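Local coordinates for protein nigritoxine (Vibrio nigripulchritudo, PDB 5M41) that is a bacterial toxin for crustaceans and insects, with a new fold, at residues A[660-671]-A[709-719]. Numbering follows the deposited sequence.
Sequences HSLTTYTLQDFI and PDTLFLDVAST
T663 and L714 meet where the chain 660-666 pairs antiparallel with strand 713-715. L714 O is gripped twice by T663, by its N at 2.8 Å and by OG1, which comes in tilted from the carbonyl plane. A chi1 of 67° places T663 OG1 between the backbone N and the carbonyl carbon, where it also accepts from Y665 N, an ST turn at the corner. L714 N then bonds Y665 O at 2.8 Å.

The buried side is tight. Y665 lays the edge of its ring, CD2, against L714 CB. The L667 and L712 side chains lie side by side, L667 CD2 3.8 Å from L712 CD1, and L667 N bonds L712 O. Helices close over this side: Y665 touches L742, L714 touches L739, both touch M722, and L667 and L712 touch A702. Buried D715 is held by a salt bridge to R652.

The other side is more exposed to solvent. The F713 ring lies beside T666, with F713 CE1 3.6 Å from T666 CG2. The exposed S661 and V716 meet through CB and CG2, while V716 N bonds S661 O.

Where P709 meets the helix start, Q668 N reaches P709 O at 3.0 Å from above the carbonyl plane. T666 and D669 form a capping box that starts helix 667-676; D669 N bonds T666 OG1 at 3.0 Å. Residues 662-666 thus pair antiparallel with strand 713-715 across a beta bulge, and that strand also pairs with 649-652 in an antiparallel sheet.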
loop_
_atom_site.group_PDB
_atom_site.type_symbol
_atom_site.label_atom_id
_atom_site.label_comp_id
_atom_site.label_asym_id
_atom_site.label_seq_id
_atom_site.Cartn_x
_atom_site.Cartn_y
_atom_site.Cartn_z
ATOM N N HIS A 660 -7.689 -10.646 -51.304
ATOM C CA HIS A 660 -7.789 -9.431 -50.493
ATOM C C HIS A 660 -6.593 -8.549 -50.754
ATOM O O HIS A 660 -5.453 -8.995 -50.619
ATOM C CB HIS A 660 -7.884 -9.770 -49.001
ATOM C CG HIS A 660 -9.076 -10.614 -48.631
ATOM N ND1 HIS A 660 -10.282 -10.083 -48.341
ATOM C CD2 HIS A 660 -9.218 -11.995 -48.506
ATOM C CE1 HIS A 660 -11.157 -11.075 -48.057
ATOM N NE2 HIS A 660 -10.505 -12.241 -48.154
ATOM N N SER A 661 -6.830 -7.296 -51.145
ATOM C CA SER A 661 -5.745 -6.329 -51.306
ATOM C C SER A 661 -5.268 -5.876 -49.914
ATOM O O SER A 661 -6.081 -5.637 -49.019
ATOM C CB SER A 661 -6.193 -5.120 -52.134
ATOM O OG SER A 661 -6.691 -5.533 -53.398
ATOM N N LEU A 662 -3.954 -5.760 -49.753
ATOM C CA LEU A 662 -3.351 -5.438 -48.457
ATOM C C LEU A 662 -2.725 -4.054 -48.467
ATOM O O LEU A 662 -2.288 -3.570 -49.516
ATOM C CB LEU A 662 -2.305 -6.491 -48.067
ATOM C CG LEU A 662 -2.795 -7.942 -47.959
ATOM C CD1 LEU A 662 -1.721 -8.829 -47.357
ATOM C CD2 LEU A 662 -4.084 -8.039 -47.151
ATOM N N THR A 663 -2.705 -3.402 -47.305
ATOM C CA THR A 663 -1.930 -2.185 -47.160
ATOM C C THR A 663 -0.543 -2.588 -46.681
ATOM O O THR A 663 -0.266 -3.768 -46.489
ATOM C CB THR A 663 -2.532 -1.241 -46.115
ATOM O OG1 THR A 663 -2.415 -1.854 -44.828
ATOM C CG2 THR A 663 -4.002 -0.902 -46.432
ATOM N N THR A 664 0.333 -1.609 -46.491
ATOM C CA THR A 664 1.672 -1.851 -45.947
ATOM C C THR A 664 1.689 -1.587 -44.428
ATOM O O THR A 664 2.727 -1.686 -43.785
ATOM C CB THR A 664 2.681 -0.917 -46.631
ATOM O OG1 THR A 664 2.242 0.436 -46.429
ATOM C CG2 THR A 664 2.747 -1.208 -48.164
ATOM N N TYR A 665 0.532 -1.253 -43.864
ATOM C CA TYR A 665 0.381 -1.066 -42.415
ATOM C C TYR A 665 0.305 -2.415 -41.723
ATOM O O TYR A 665 -0.463 -3.287 -42.135
ATOM C CB TYR A 665 -0.890 -0.271 -42.108
ATOM C CG TYR A 665 -1.074 0.086 -40.654
ATOM C CD1 TYR A 665 -0.404 1.190 -40.108
ATOM C CD2 TYR A 665 -1.961 -0.629 -39.829
ATOM C CE1 TYR A 665 -0.572 1.549 -38.784
ATOM C CE2 TYR A 665 -2.142 -0.268 -38.487
ATOM C CZ TYR A 665 -1.432 0.826 -37.980
ATOM O OH TYR A 665 -1.568 1.239 -36.678
ATOM N N THR A 666 1.105 -2.593 -40.679
ATOM C CA THR A 666 1.220 -3.910 -40.053
ATOM C C THR A 666 0.592 -3.909 -38.668
ATOM O O THR A 666 0.445 -2.848 -38.052
ATOM C CB THR A 666 2.692 -4.327 -39.895
ATOM O OG1 THR A 666 3.304 -3.470 -38.925
ATOM C CG2 THR A 666 3.448 -4.225 -41.246
ATOM N N LEU A 667 0.243 -5.103 -38.179
ATOM C CA LEU A 667 -0.187 -5.282 -36.794
ATOM C C LEU A 667 0.879 -4.754 -35.835
ATOM O O LEU A 667 0.546 -4.197 -34.794
ATOM C CB LEU A 667 -0.477 -6.761 -36.486
ATOM C CG LEU A 667 -0.978 -7.060 -35.065
ATOM C CD1 LEU A 667 -2.346 -6.440 -34.786
ATOM C CD2 LEU A 667 -1.047 -8.558 -34.820
ATOM N N GLN A 668 2.149 -4.951 -36.175
ATOM C CA GLN A 668 3.239 -4.375 -35.380
ATOM C C GLN A 668 3.146 -2.841 -35.239
ATOM O O GLN A 668 3.317 -2.312 -34.136
ATOM C CB GLN A 668 4.600 -4.761 -35.957
ATOM C CG GLN A 668 5.706 -4.631 -34.924
ATOM C CD GLN A 668 7.087 -4.828 -35.505
ATOM O OE1 GLN A 668 7.864 -5.635 -34.992
ATOM N NE2 GLN A 668 7.411 -4.089 -36.575
ATOM N N ASP A 669 2.869 -2.127 -36.333
ATOM C CA ASP A 669 2.683 -0.670 -36.229
ATOM C C ASP A 669 1.582 -0.360 -35.214
ATOM O O ASP A 669 1.733 0.538 -34.386
ATOM C CB ASP A 669 2.280 -0.051 -37.563
ATOM C CG ASP A 669 3.376 -0.107 -38.619
ATOM O OD1 ASP A 669 4.579 -0.257 -38.293
ATOM O OD2 ASP A 669 2.992 -0.007 -39.802
ATOM N N PHE A 670 0.480 -1.112 -35.294
ATOM C CA PHE A 670 -0.677 -0.943 -34.414
ATOM C C PHE A 670 -0.289 -1.170 -32.964
ATOM O O PHE A 670 -0.548 -0.332 -32.085
ATOM C CB PHE A 670 -1.824 -1.895 -34.825
ATOM C CG PHE A 670 -3.050 -1.770 -33.968
ATOM C CD1 PHE A 670 -3.913 -0.690 -34.123
ATOM C CD2 PHE A 670 -3.364 -2.746 -33.027
ATOM C CE1 PHE A 670 -5.054 -0.568 -33.343
ATOM C CE2 PHE A 670 -4.507 -2.636 -32.239
ATOM C CZ PHE A 670 -5.348 -1.540 -32.395
ATOM N N ILE A 671 0.389 -2.284 -32.735
ATOM C CA ILE A 671 0.793 -2.677 -31.390
ATOM C C ILE A 671 1.757 -1.657 -30.789
ATOM O O ILE A 671 1.602 -1.250 -29.628
ATOM C CB ILE A 671 1.372 -4.115 -31.384
ATOM C CG1 ILE A 671 0.239 -5.143 -31.591
ATOM C CG2 ILE A 671 2.160 -4.399 -30.105
ATOM C CD1 ILE A 671 0.711 -6.595 -31.636
ATOM N N PRO A 709 3.369 -10.223 -35.795
ATOM C CA PRO A 709 2.860 -8.867 -35.979
ATOM C C PRO A 709 3.444 -8.130 -37.201
ATOM O O PRO A 709 2.713 -7.397 -37.881
ATOM C CB PRO A 709 3.211 -8.183 -34.649
ATOM C CG PRO A 709 3.210 -9.317 -33.653
ATOM C CD PRO A 709 3.837 -10.458 -34.413
ATOM N N ASP A 710 4.727 -8.322 -37.497
ATOM C CA ASP A 710 5.314 -7.632 -38.665
ATOM C C ASP A 710 5.028 -8.300 -40.028
ATOM O O ASP A 710 5.370 -7.736 -41.058
ATOM C CB ASP A 710 6.826 -7.410 -38.490
ATOM C CG ASP A 710 7.590 -8.712 -38.271
ATOM O OD1 ASP A 710 7.000 -9.806 -38.396
ATOM O OD2 ASP A 710 8.794 -8.644 -37.964
ATOM N N THR A 711 4.415 -9.486 -40.032
ATOM C CA THR A 711 4.046 -10.156 -41.298
ATOM C C THR A 711 2.524 -10.092 -41.555
ATOM O O THR A 711 2.025 -10.596 -42.563
ATOM C CB THR A 711 4.565 -11.619 -41.383
ATOM O OG1 THR A 711 4.032 -12.411 -40.314
ATOM C CG2 THR A 711 6.119 -11.684 -41.332
ATOM N N LEU A 712 1.805 -9.465 -40.629
ATOM C CA LEU A 712 0.370 -9.271 -40.741
ATOM C C LEU A 712 0.020 -7.870 -41.215
ATOM O O LEU A 712 0.227 -6.891 -40.484
ATOM C CB LEU A 712 -0.315 -9.575 -39.403
ATOM C CG LEU A 712 -0.392 -11.071 -39.030
ATOM C CD1 LEU A 712 -0.731 -11.241 -37.559
ATOM C CD2 LEU A 712 -1.416 -11.785 -39.899
ATOM N N PHE A 713 -0.531 -7.772 -42.421
ATOM C CA PHE A 713 -0.900 -6.459 -42.977
ATOM C C PHE A 713 -2.410 -6.153 -42.896
ATOM O O PHE A 713 -3.234 -7.031 -43.079
ATOM C CB PHE A 713 -0.410 -6.314 -44.426
ATOM C CG PHE A 713 1.072 -6.505 -44.594
ATOM C CD1 PHE A 713 1.957 -5.437 -44.426
ATOM C CD2 PHE A 713 1.591 -7.753 -44.948
ATOM C CE1 PHE A 713 3.328 -5.611 -44.584
ATOM C CE2 PHE A 713 2.962 -7.933 -45.116
ATOM C CZ PHE A 713 3.833 -6.862 -44.924
ATOM N N LEU A 714 -2.759 -4.893 -42.637
ATOM C CA LEU A 714 -4.157 -4.477 -42.602
ATOM C C LEU A 714 -4.750 -4.565 -44.020
ATOM O O LEU A 714 -4.106 -4.110 -44.962
ATOM C CB LEU A 714 -4.248 -3.041 -42.065
ATOM C CG LEU A 714 -5.624 -2.362 -41.959
ATOM C CD1 LEU A 714 -6.355 -2.830 -40.712
ATOM C CD2 LEU A 714 -5.456 -0.850 -41.887
ATOM N N ASP A 715 -5.944 -5.161 -44.156
ATOM C CA ASP A 715 -6.693 -5.182 -45.428
ATOM C C ASP A 715 -6.956 -3.773 -45.895
ATOM O O ASP A 715 -7.286 -2.897 -45.082
ATOM C CB ASP A 715 -8.082 -5.834 -45.291
ATOM C CG ASP A 715 -8.023 -7.306 -45.060
ATOM O OD1 ASP A 715 -6.896 -7.850 -44.969
ATOM O OD2 ASP A 715 -9.114 -7.921 -44.954
ATOM N N VAL A 716 -6.884 -3.567 -47.205
ATOM C CA VAL A 716 -7.277 -2.278 -47.767
ATOM C C VAL A 716 -8.705 -1.936 -47.298
ATOM O O VAL A 716 -9.003 -0.772 -46.943
ATOM C CB VAL A 716 -7.143 -2.272 -49.311
ATOM C CG1 VAL A 716 -7.900 -1.102 -49.934
ATOM C CG2 VAL A 716 -5.668 -2.218 -49.710
ATOM N N ALA A 717 -9.568 -2.953 -47.253
ATOM C CA ALA A 717 -10.979 -2.764 -46.889
ATOM C C ALA A 717 -11.169 -2.284 -45.433
ATOM O O ALA A 717 -12.190 -1.670 -45.101
ATOM C CB ALA A 717 -11.790 -4.035 -47.163
ATOM N N SER A 718 -10.187 -2.559 -44.573
ATOM C CA SER A 718 -10.239 -2.113 -43.180
ATOM C C SER A 718 -9.663 -0.689 -42.954
ATOM O O SER A 718 -9.716 -0.167 -41.831
ATOM C CB SER A 718 -9.482 -3.104 -42.312
ATOM O OG SER A 718 -10.128 -4.358 -42.297
ATOM N N THR A 719 -9.098 -0.088 -44.003
ATOM C CA THR A 719 -8.418 1.217 -43.897
ATOM C C THR A 719 -9.196 2.271 -43.106
ATOM O O THR A 719 -8.693 2.800 -42.102
ATOM C CB THR A 719 -8.090 1.796 -45.282
ATOM O OG1 THR A 719 -7.208 0.899 -45.953
ATOM C CG2 THR A 719 -7.395 3.224 -45.164
#